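Local coordinates for protein N-acylethanolamine-hydrolyzing acid amidase subunit beta (Caenorhabditis elegans, PDB 6DY3) that probably hydrolyses fatty acid amides such as N-palmitoylethanolamine to ethanolamine and free fatty acids, working as a heterodimer with its alpha subunit, at residues Val110-Ile124 and Val135-Val147. Numbering follows the deposited sequence.
Sequences VDAFSRTHLFSPSYI and VVISRNRWSAANV
Antiparallel strands 122-127 and 134-139, a beta hairpin in the larger sheet of this Ntn-type amidase fold, meet where Ser122 pairs with Arg139, Tyr123 with Ser138 and Ile124 with Ile137. Ile124 N donates to Ile137 O at 2.8 Å and Ile137 N to Ile124 O at 2.7 Å, whereas at the other hydrogen-bonded pair Arg139 N donates to Ser122 O but Ser122 N reaches Arg139 O weakly. On the sheet face of Ile124 and Ile137, the side chain of Arg139 reaches toward residues 113-119. Bends at chi2 (-58°) and chi3 (-47°) curl its chain back, CG passing 3.6 Å from Phe119 CD2, and bring the guanidinium among backbone carbonyls. NH1 and NH2 both donate to Arg115 O, at 2.9 and 3.2 Å, with that oxygen in the guanidinium plane; NH1 also reaches Phe113 O, 2.9 Å away, from above the carbonyl plane. NE donates to a water that in turn bonds Phe119 O and Asn140 O. A leucine in place of Arg139 would probably leave the carbonyls of Phe113 and Arg115 without these donors and the loop freer to shift. Ile137 CD1 packs 3.5 Å from Phe113 CB. Beyond the strands, Phe119 N bonds Trp142 O, and Pro121 CG lies 3.6 Å from CZ3 of Trp142, a residue preceded by a cis peptide bond. On the other sheet face, Ser138 OG meets the ring edge of Tyr123, whose hydroxyl bonds Phe164 O and whose side chain lies about 6 Å from that of Asn163, probably important for activity, and about 8 Å from that of Cys1, the probable nucleophile. Strand 64-70 flanks strand 122-127 and strand 145-149 flanks strand 134-139, while helix 92-102 packs on Phe113 and helix 76-89 on Leu118 and Trp142.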
ATOM      1  N   VAL B 110      13.080   7.978  -2.526  1.00 42.53           N
ATOM      2  CA  VAL B 110      13.209   8.240  -1.095  1.00 41.61           C
ATOM      3  C   VAL B 110      13.109   9.734  -0.808  1.00 48.04           C
ATOM      4  O   VAL B 110      12.476  10.151   0.170  1.00 47.81           O
ATOM      5  CB  VAL B 110      14.530   7.650  -0.564  1.00 39.99           C
ATOM      6  CG1 VAL B 110      14.759   8.051   0.893  1.00 38.87           C
ATOM      7  CG2 VAL B 110      14.525   6.135  -0.692  1.00 39.84           C
ATOM      8  N   ASP B 111      13.724  10.563  -1.646  1.00 56.98           N
ATOM      9  CA  ASP B 111      13.650  12.001  -1.417  1.00 61.65           C
ATOM     10  C   ASP B 111      12.235  12.525  -1.628  1.00 53.75           C
ATOM     11  O   ASP B 111      11.763  13.377  -0.865  1.00 56.51           O
ATOM     12  CB  ASP B 111      14.640  12.726  -2.330  1.00 69.72           C
ATOM     13  CG  ASP B 111      16.083  12.506  -1.909  1.00 77.03           C
ATOM     14  OD1 ASP B 111      16.320  12.313  -0.697  1.00 78.70           O
ATOM     15  OD2 ASP B 111      16.976  12.523  -2.783  1.00 81.04           O
ATOM     16  N   ALA B 112      11.530  12.005  -2.637  1.00 43.10           N
ATOM     17  CA  ALA B 112      10.158  12.434  -2.883  1.00 38.75           C
ATOM     18  C   ALA B 112       9.269  12.130  -1.686  1.00 40.13           C
ATOM     19  O   ALA B 112       8.429  12.953  -1.303  1.00 40.38           O
ATOM     20  CB  ALA B 112       9.618  11.758  -4.141  1.00 39.11           C
ATOM     21  N   PHE B 113       9.443  10.954  -1.081  1.00 43.43           N
ATOM     22  CA  PHE B 113       8.672  10.564   0.093  1.00 41.14           C
ATOM     23  C   PHE B 113       9.093  11.319   1.349  1.00 41.19           C
ATOM     24  O   PHE B 113       8.362  11.279   2.344  1.00 42.30           O
ATOM     25  CB  PHE B 113       8.811   9.053   0.342  1.00 39.12           C
ATOM     26  CG  PHE B 113       8.169   8.184  -0.719  1.00 37.38           C
ATOM     27  CD1 PHE B 113       6.913   8.477  -1.220  1.00 35.76           C
ATOM     28  CD2 PHE B 113       8.832   7.071  -1.210  1.00 39.07           C
ATOM     29  CE1 PHE B 113       6.330   7.680  -2.185  1.00 33.97           C
ATOM     30  CE2 PHE B 113       8.251   6.272  -2.179  1.00 37.58           C
ATOM     31  CZ  PHE B 113       6.998   6.579  -2.663  1.00 35.42           C
ATOM     32  N   SER B 114      10.247  11.987   1.337  1.00 43.47           N
ATOM     33  CA  SER B 114      10.770  12.683   2.506  1.00 43.78           C
ATOM     34  C   SER B 114      10.522  14.187   2.489  1.00 48.36           C
ATOM     35  O   SER B 114      10.939  14.875   3.425  1.00 43.22           O
ATOM     36  CB  SER B 114      12.274  12.433   2.633  1.00 43.88           C
ATOM     37  OG  SER B 114      12.549  11.047   2.658  1.00 47.73           O
ATOM     38  N   ARG B 115       9.873  14.719   1.456  1.00 63.46           N
ATOM     39  CA  ARG B 115       9.687  16.161   1.370  1.00 71.66           C
ATOM     40  C   ARG B 115       8.851  16.667   2.539  1.00 70.96           C
ATOM     41  O   ARG B 115       7.889  16.023   2.964  1.00 73.14           O
ATOM     42  CB  ARG B 115       9.019  16.535   0.047  1.00 74.93           C
ATOM     43  CG  ARG B 115       9.949  16.497  -1.150  1.00 78.13           C
ATOM     44  CD  ARG B 115       9.327  17.222  -2.341  1.00 83.05           C
ATOM     45  NE  ARG B 115       8.118  16.548  -2.827  1.00 82.84           N
ATOM     46  CZ  ARG B 115       8.051  15.802  -3.932  1.00 83.43           C
ATOM     47  NH1 ARG B 115       9.118  15.621  -4.709  1.00 84.81           N
ATOM     48  NH2 ARG B 115       6.898  15.235  -4.271  1.00 81.44           N
ATOM     49  N   THR B 116       9.226  17.835   3.057  1.00 66.39           N
ATOM     50  CA  THR B 116       8.500  18.461   4.158  1.00 60.88           C
ATOM     51  C   THR B 116       7.239  19.098   3.594  1.00 57.85           C
ATOM     52  O   THR B 116       7.277  20.196   3.037  1.00 63.17           O
ATOM     53  CB  THR B 116       9.361  19.501   4.866  1.00 63.06           C
ATOM     54  OG1 THR B 116      10.527  18.876   5.410  1.00 64.75           O
ATOM     55  CG2 THR B 116       8.575  20.157   5.996  1.00 64.13           C
ATOM     56  N   HIS B 117       6.119  18.398   3.729  1.00 49.72           N
ATOM     57  CA  HIS B 117       4.823  18.933   3.344  1.00 47.51           C
ATOM     58  C   HIS B 117       3.758  18.104   4.040  1.00 42.60           C
ATOM     59  O   HIS B 117       4.039  17.028   4.569  1.00 40.22           O
ATOM     60  CB  HIS B 117       4.637  18.924   1.820  1.00 47.82           C
ATOM     61  CG  HIS B 117       4.980  17.619   1.172  1.00 46.35           C
ATOM     62  ND1 HIS B 117       4.556  16.405   1.665  1.00 44.99           N
ATOM     63  CD2 HIS B 117       5.717  17.341   0.072  1.00 48.60           C
ATOM     64  CE1 HIS B 117       5.011  15.434   0.894  1.00 44.77           C
ATOM     65  NE2 HIS B 117       5.720  15.975  -0.080  1.00 47.71           N
ATOM     66  N   LEU B 118       2.535  18.627   4.051  1.00 38.54           N
ATOM     67  CA  LEU B 118       1.432  17.906   4.674  1.00 35.56           C
ATOM     68  C   LEU B 118       1.309  16.514   4.071  1.00 37.58           C
ATOM     69  O   LEU B 118       1.171  16.357   2.854  1.00 33.07           O
ATOM     70  CB  LEU B 118       0.121  18.678   4.511  1.00 35.39           C
ATOM     71  CG  LEU B 118      -0.141  19.824   5.492  1.00 39.62           C
ATOM     72  CD1 LEU B 118      -1.437  20.518   5.130  1.00 42.63           C
ATOM     73  CD2 LEU B 118      -0.187  19.346   6.941  1.00 40.79           C
ATOM     74  N   PHE B 119       1.369  15.500   4.928  1.00 46.44           N
ATOM     75  CA  PHE B 119       1.195  14.128   4.487  1.00 44.13           C
ATOM     76  C   PHE B 119       0.617  13.323   5.638  1.00 43.63           C
ATOM     77  O   PHE B 119       0.997  13.519   6.796  1.00 44.59           O
ATOM     78  CB  PHE B 119       2.512  13.515   4.012  1.00 42.38           C
ATOM     79  CG  PHE B 119       2.330  12.315   3.142  1.00 41.18           C
ATOM     80  CD1 PHE B 119       2.105  12.462   1.783  1.00 42.82           C
ATOM     81  CD2 PHE B 119       2.370  11.039   3.682  1.00 41.83           C
ATOM     82  CE1 PHE B 119       1.929  11.353   0.974  1.00 44.58           C
ATOM     83  CE2 PHE B 119       2.193   9.919   2.882  1.00 39.91           C
ATOM     84  CZ  PHE B 119       1.973  10.073   1.529  1.00 42.69           C
ATOM     85  N   SER B 120      -0.312  12.438   5.314  1.00 40.91           N
ATOM     86  CA  SER B 120      -0.985  11.664   6.339  1.00 36.51           C
ATOM     87  C   SER B 120       0.045  10.831   7.102  1.00 37.56           C
ATOM     88  O   SER B 120       0.935  10.233   6.476  1.00 35.51           O
ATOM     89  CB  SER B 120      -2.043  10.763   5.708  1.00 36.39           C
ATOM     90  OG  SER B 120      -2.860  10.156   6.695  1.00 42.07           O
ATOM     91  N   PRO B 121      -0.015  10.786   8.434  1.00 35.91           N
ATOM     92  CA  PRO B 121       0.964   9.985   9.179  1.00 33.39           C
ATOM     93  C   PRO B 121       0.937   8.536   8.718  1.00 30.44           C
ATOM     94  O   PRO B 121      -0.125   7.937   8.541  1.00 27.85           O
ATOM     95  CB  PRO B 121       0.514  10.137  10.635  1.00 32.91           C
ATOM     96  CG  PRO B 121      -0.228  11.416  10.666  1.00 34.78           C
ATOM     97  CD  PRO B 121      -0.919  11.511   9.340  1.00 35.82           C
ATOM     98  N   SER B 122       2.120   7.979   8.506  1.00 32.68           N
ATOM     99  CA  SER B 122       2.234   6.654   7.919  1.00 34.60           C
ATOM    100  C   SER B 122       3.700   6.243   7.968  1.00 31.85           C
ATOM    101  O   SER B 122       4.577   7.031   8.332  1.00 27.82           O
ATOM    102  CB  SER B 122       1.703   6.640   6.484  1.00 34.51           C
ATOM    103  OG  SER B 122       2.338   7.643   5.714  1.00 35.13           O
ATOM    104  N   TYR B 123       3.949   4.992   7.600  1.00 30.16           N
ATOM    105  CA  TYR B 123       5.295   4.483   7.392  1.00 32.73           C
ATOM    106  C   TYR B 123       5.426   4.097   5.931  1.00 31.13           C
ATOM    107  O   TYR B 123       4.665   3.257   5.440  1.00 29.05           O
ATOM    108  CB  TYR B 123       5.581   3.275   8.276  1.00 35.48           C
ATOM    109  CG  TYR B 123       5.605   3.563   9.759  1.00 38.06           C
ATOM    110  CD1 TYR B 123       6.640   4.298  10.327  1.00 36.97           C
ATOM    111  CD2 TYR B 123       4.612   3.069  10.598  1.00 35.27           C
ATOM    112  CE1 TYR B 123       6.673   4.548  11.684  1.00 37.43           C
ATOM    113  CE2 TYR B 123       4.641   3.313  11.957  1.00 35.83           C
ATOM    114  CZ  TYR B 123       5.672   4.052  12.492  1.00 37.15           C
ATOM    115  OH  TYR B 123       5.700   4.293  13.845  1.00 39.75           O
ATOM    116  N   ILE B 124       6.396   4.693   5.248  1.00 30.95           N
ATOM    117  CA  ILE B 124       6.703   4.367   3.862  1.00 28.79           C
ATOM    118  C   ILE B 124       7.989   3.554   3.867  1.00 28.61           C
ATOM    119  O   ILE B 124       9.044   4.044   4.293  1.00 30.57           O
ATOM    120  CB  ILE B 124       6.837   5.630   2.996  1.00 28.74           C
ATOM    121  CG1 ILE B 124       5.530   6.427   3.033  1.00 30.25           C
ATOM    122  CG2 ILE B 124       7.196   5.251   1.567  1.00 30.52           C
ATOM    123  CD1 ILE B 124       5.589   7.763   2.334  1.00 31.41           C
ATOM    124  N   VAL B 135      14.916   1.530   3.587  1.00 35.15           N
ATOM    125  CA  VAL B 135      14.626   2.582   4.551  1.00 34.30           C
ATOM    126  C   VAL B 135      13.167   2.512   4.979  1.00 32.65           C
ATOM    127  O   VAL B 135      12.282   2.150   4.199  1.00 32.56           O
ATOM    128  CB  VAL B 135      14.941   3.980   3.973  1.00 36.96           C
ATOM    129  CG1 VAL B 135      14.018   4.300   2.792  1.00 33.75           C
ATOM    130  CG2 VAL B 135      14.822   5.041   5.054  1.00 40.65           C
ATOM    131  N   VAL B 136      12.927   2.861   6.238  1.00 31.58           N
ATOM    132  CA  VAL B 136      11.590   3.155   6.735  1.00 30.02           C
ATOM    133  C   VAL B 136      11.480   4.665   6.846  1.00 31.84           C
ATOM    134  O   VAL B 136      12.292   5.301   7.527  1.00 33.17           O
ATOM    135  CB  VAL B 136      11.320   2.479   8.089  1.00 29.46           C
ATOM    136  CG1 VAL B 136      10.021   2.983   8.691  1.00 29.00           C
ATOM    137  CG2 VAL B 136      11.265   0.972   7.926  1.00 28.57           C
ATOM    138  N   ILE B 137      10.506   5.243   6.150  1.00 33.53           N
ATOM    139  CA  ILE B 137      10.242   6.676   6.213  1.00 35.47           C
ATOM    140  C   ILE B 137       9.044   6.892   7.126  1.00 36.52           C
ATOM    141  O   ILE B 137       7.946   6.389   6.859  1.00 36.61           O
ATOM    142  CB  ILE B 137       9.988   7.264   4.817  1.00 34.64           C
ATOM    143  CG1 ILE B 137      11.214   7.046   3.925  1.00 38.88           C
ATOM    144  CG2 ILE B 137       9.623   8.750   4.921  1.00 36.09           C
ATOM    145  CD1 ILE B 137      11.004   7.425   2.474  1.00 39.11           C
ATOM    146  N   SER B 138       9.250   7.643   8.198  1.00 37.39           N
ATOM    147  CA  SER B 138       8.199   7.926   9.166  1.00 39.64           C
ATOM    148  C   SER B 138       7.612   9.294   8.852  1.00 39.56           C
ATOM    149  O   SER B 138       8.257  10.321   9.085  1.00 40.48           O
ATOM    150  CB  SER B 138       8.746   7.885  10.590  1.00 41.61           C
ATOM    151  OG  SER B 138       9.345   6.631  10.848  1.00 47.88           O
ATOM    152  N   ARG B 139       6.394   9.305   8.317  1.00 35.55           N
ATOM    153  CA  ARG B 139       5.659  10.548   8.122  1.00 35.05           C
ATOM    154  C   ARG B 139       5.013  10.913   9.450  1.00 38.50           C
ATOM    155  O   ARG B 139       4.124  10.201   9.934  1.00 35.63           O
ATOM    156  CB  ARG B 139       4.615  10.394   7.018  1.00 34.03           C
ATOM    157  CG  ARG B 139       5.201  10.050   5.656  1.00 31.76           C
ATOM    158  CD  ARG B 139       6.212  11.093   5.188  1.00 32.87           C
ATOM    159  NE  ARG B 139       5.723  12.459   5.350  1.00 34.35           N
ATOM    160  CZ  ARG B 139       6.282  13.526   4.793  1.00 37.09           C
ATOM    161  NH1 ARG B 139       7.351  13.397   4.025  1.00 39.52           N
ATOM    162  NH2 ARG B 139       5.765  14.724   5.002  1.00 38.67           N
ATOM    163  N   ASN B 140       5.454  12.017  10.038  1.00 47.83           N
ATOM    164  CA  ASN B 140       5.010  12.418  11.363  1.00 52.70           C
ATOM    165  C   ASN B 140       3.878  13.427  11.257  1.00 53.49           C
ATOM    166  O   ASN B 140       3.566  13.944  10.183  1.00 53.09           O
ATOM    167  CB  ASN B 140       6.174  13.010  12.166  1.00 55.75           C
ATOM    168  CG  ASN B 140       7.327  12.041  12.325  1.00 56.36           C
ATOM    169  OD1 ASN B 140       7.125  10.864  12.617  1.00 55.87           O
ATOM    170  ND2 ASN B 140       8.545  12.531  12.120  1.00 58.33           N
ATOM    171  N   ARG B 141       3.259  13.697  12.399  1.00 59.10           N
ATOM    172  CA  ARG B 141       2.240  14.725  12.496  1.00 64.17           C
ATOM    173  C   ARG B 141       2.912  16.104  12.385  1.00 64.76           C
ATOM    174  O   ARG B 141       3.682  16.472  13.283  1.00 66.89           O
ATOM    175  CB  ARG B 141       1.483  14.613  13.813  1.00 67.87           C
ATOM    176  CG  ARG B 141       0.606  13.382  13.904  1.00 67.48           C
ATOM    177  CD  ARG B 141      -0.017  13.262  15.279  1.00 68.81           C
ATOM    178  NE  ARG B 141      -1.050  12.232  15.333  1.00 70.86           N
ATOM    179  CZ  ARG B 141      -1.664  11.845  16.450  1.00 72.34           C
ATOM    180  NH1 ARG B 141      -1.342  12.400  17.614  1.00 71.02           N
ATOM    181  NH2 ARG B 141      -2.602  10.902  16.404  1.00 73.47           N
ATOM    182  N   TRP B 142       2.656  16.879  11.323  1.00 60.75           N
ATOM    183  CA  TRP B 142       1.793  16.519  10.184  1.00 56.24           C
ATOM    184  C   TRP B 142       2.488  16.814   8.868  1.00 52.20           C
ATOM    185  O   TRP B 142       1.881  16.691   7.806  1.00 51.23           O
ATOM    186  CB  TRP B 142       0.471  17.286  10.258  1.00 57.84           C
ATOM    187  CG  TRP B 142      -0.336  16.975  11.484  1.00 57.99           C
ATOM    188  CD1 TRP B 142      -0.332  17.659  12.662  1.00 58.42           C
ATOM    189  CD2 TRP B 142      -1.274  15.904  11.646  1.00 54.75           C
ATOM    190  NE1 TRP B 142      -1.203  17.078  13.550  1.00 58.83           N
ATOM    191  CE2 TRP B 142      -1.792  15.997  12.952  1.00 54.95           C
ATOM    192  CE3 TRP B 142      -1.723  14.875  10.815  1.00 51.54           C
ATOM    193  CZ2 TRP B 142      -2.741  15.103  13.446  1.00 52.10           C
ATOM    194  CZ3 TRP B 142      -2.661  13.986  11.308  1.00 50.52           C
ATOM    195  CH2 TRP B 142      -3.160  14.106  12.612  1.00 49.53           C
ATOM    196  N   SER B 143       3.767  17.179   8.935  1.00 49.35           N
ATOM    197  CA  SER B 143       4.494  17.543   7.726  1.00 51.17           C
ATOM    198  C   SER B 143       5.967  17.159   7.747  1.00 51.05           C
ATOM    199  O   SER B 143       6.645  17.370   6.740  1.00 48.44           O
ATOM    200  CB  SER B 143       4.353  19.052   7.506  1.00 53.28           C
ATOM    201  OG  SER B 143       4.824  19.752   8.642  1.00 54.06           O
ATOM    202  N   ALA B 144       6.490  16.622   8.841  1.00 58.32           N
ATOM    203  CA  ALA B 144       7.890  16.241   8.928  1.00 62.66           C
ATOM    204  C   ALA B 144       8.050  14.752   8.655  1.00 58.93           C
ATOM    205  O   ALA B 144       7.092  13.975   8.728  1.00 60.71           O
ATOM    206  CB  ALA B 144       8.462  16.589  10.304  1.00 64.40           C
ATOM    207  N   ALA B 145       9.279  14.361   8.325  1.00 47.36           N
ATOM    208  CA  ALA B 145       9.589  12.969   8.058  1.00 41.26           C
ATOM    209  C   ALA B 145      10.946  12.619   8.653  1.00 46.44           C
ATOM    210  O   ALA B 145      11.863  13.443   8.684  1.00 46.55           O
ATOM    211  CB  ALA B 145       9.587  12.679   6.556  1.00 40.26           C
ATOM    212  N   ASN B 146      11.058  11.379   9.126  1.00 49.28           N
ATOM    213  CA  ASN B 146      12.314  10.816   9.597  1.00 47.41           C
ATOM    214  C   ASN B 146      12.622   9.554   8.804  1.00 45.17           C
ATOM    215  O   ASN B 146      11.716   8.829   8.385  1.00 43.86           O
ATOM    216  CB  ASN B 146      12.259  10.498  11.091  1.00 49.47           C
ATOM    217  CG  ASN B 146      12.020  11.729  11.938  1.00 55.24           C
ATOM    218  OD1 ASN B 146      11.152  11.739  12.811  1.00 56.11           O
ATOM    219  ND2 ASN B 146      12.791  12.783  11.679  1.00 58.99           N
ATOM    220  N   VAL B 147      13.911   9.303   8.596  1.00 47.09           N
ATOM    221  CA  VAL B 147      14.379   8.157   7.827  1.00 46.81           C
ATOM    222  C   VAL B 147      15.212   7.256   8.726  1.00 48.98           C
ATOM    223  O   VAL B 147      15.959   7.736   9.586  1.00 51.60           O
ATOM    224  CB  VAL B 147      15.192   8.601   6.596  1.00 48.54           C
ATOM    225  CG1 VAL B 147      14.303   9.372   5.631  1.00 47.02           C
ATOM    226  CG2 VAL B 147      16.386   9.439   7.016  1.00 50.27           C
TER
HETATM  227  O   HOH W   1       3.823  13.913   7.317  1.00 36.38           O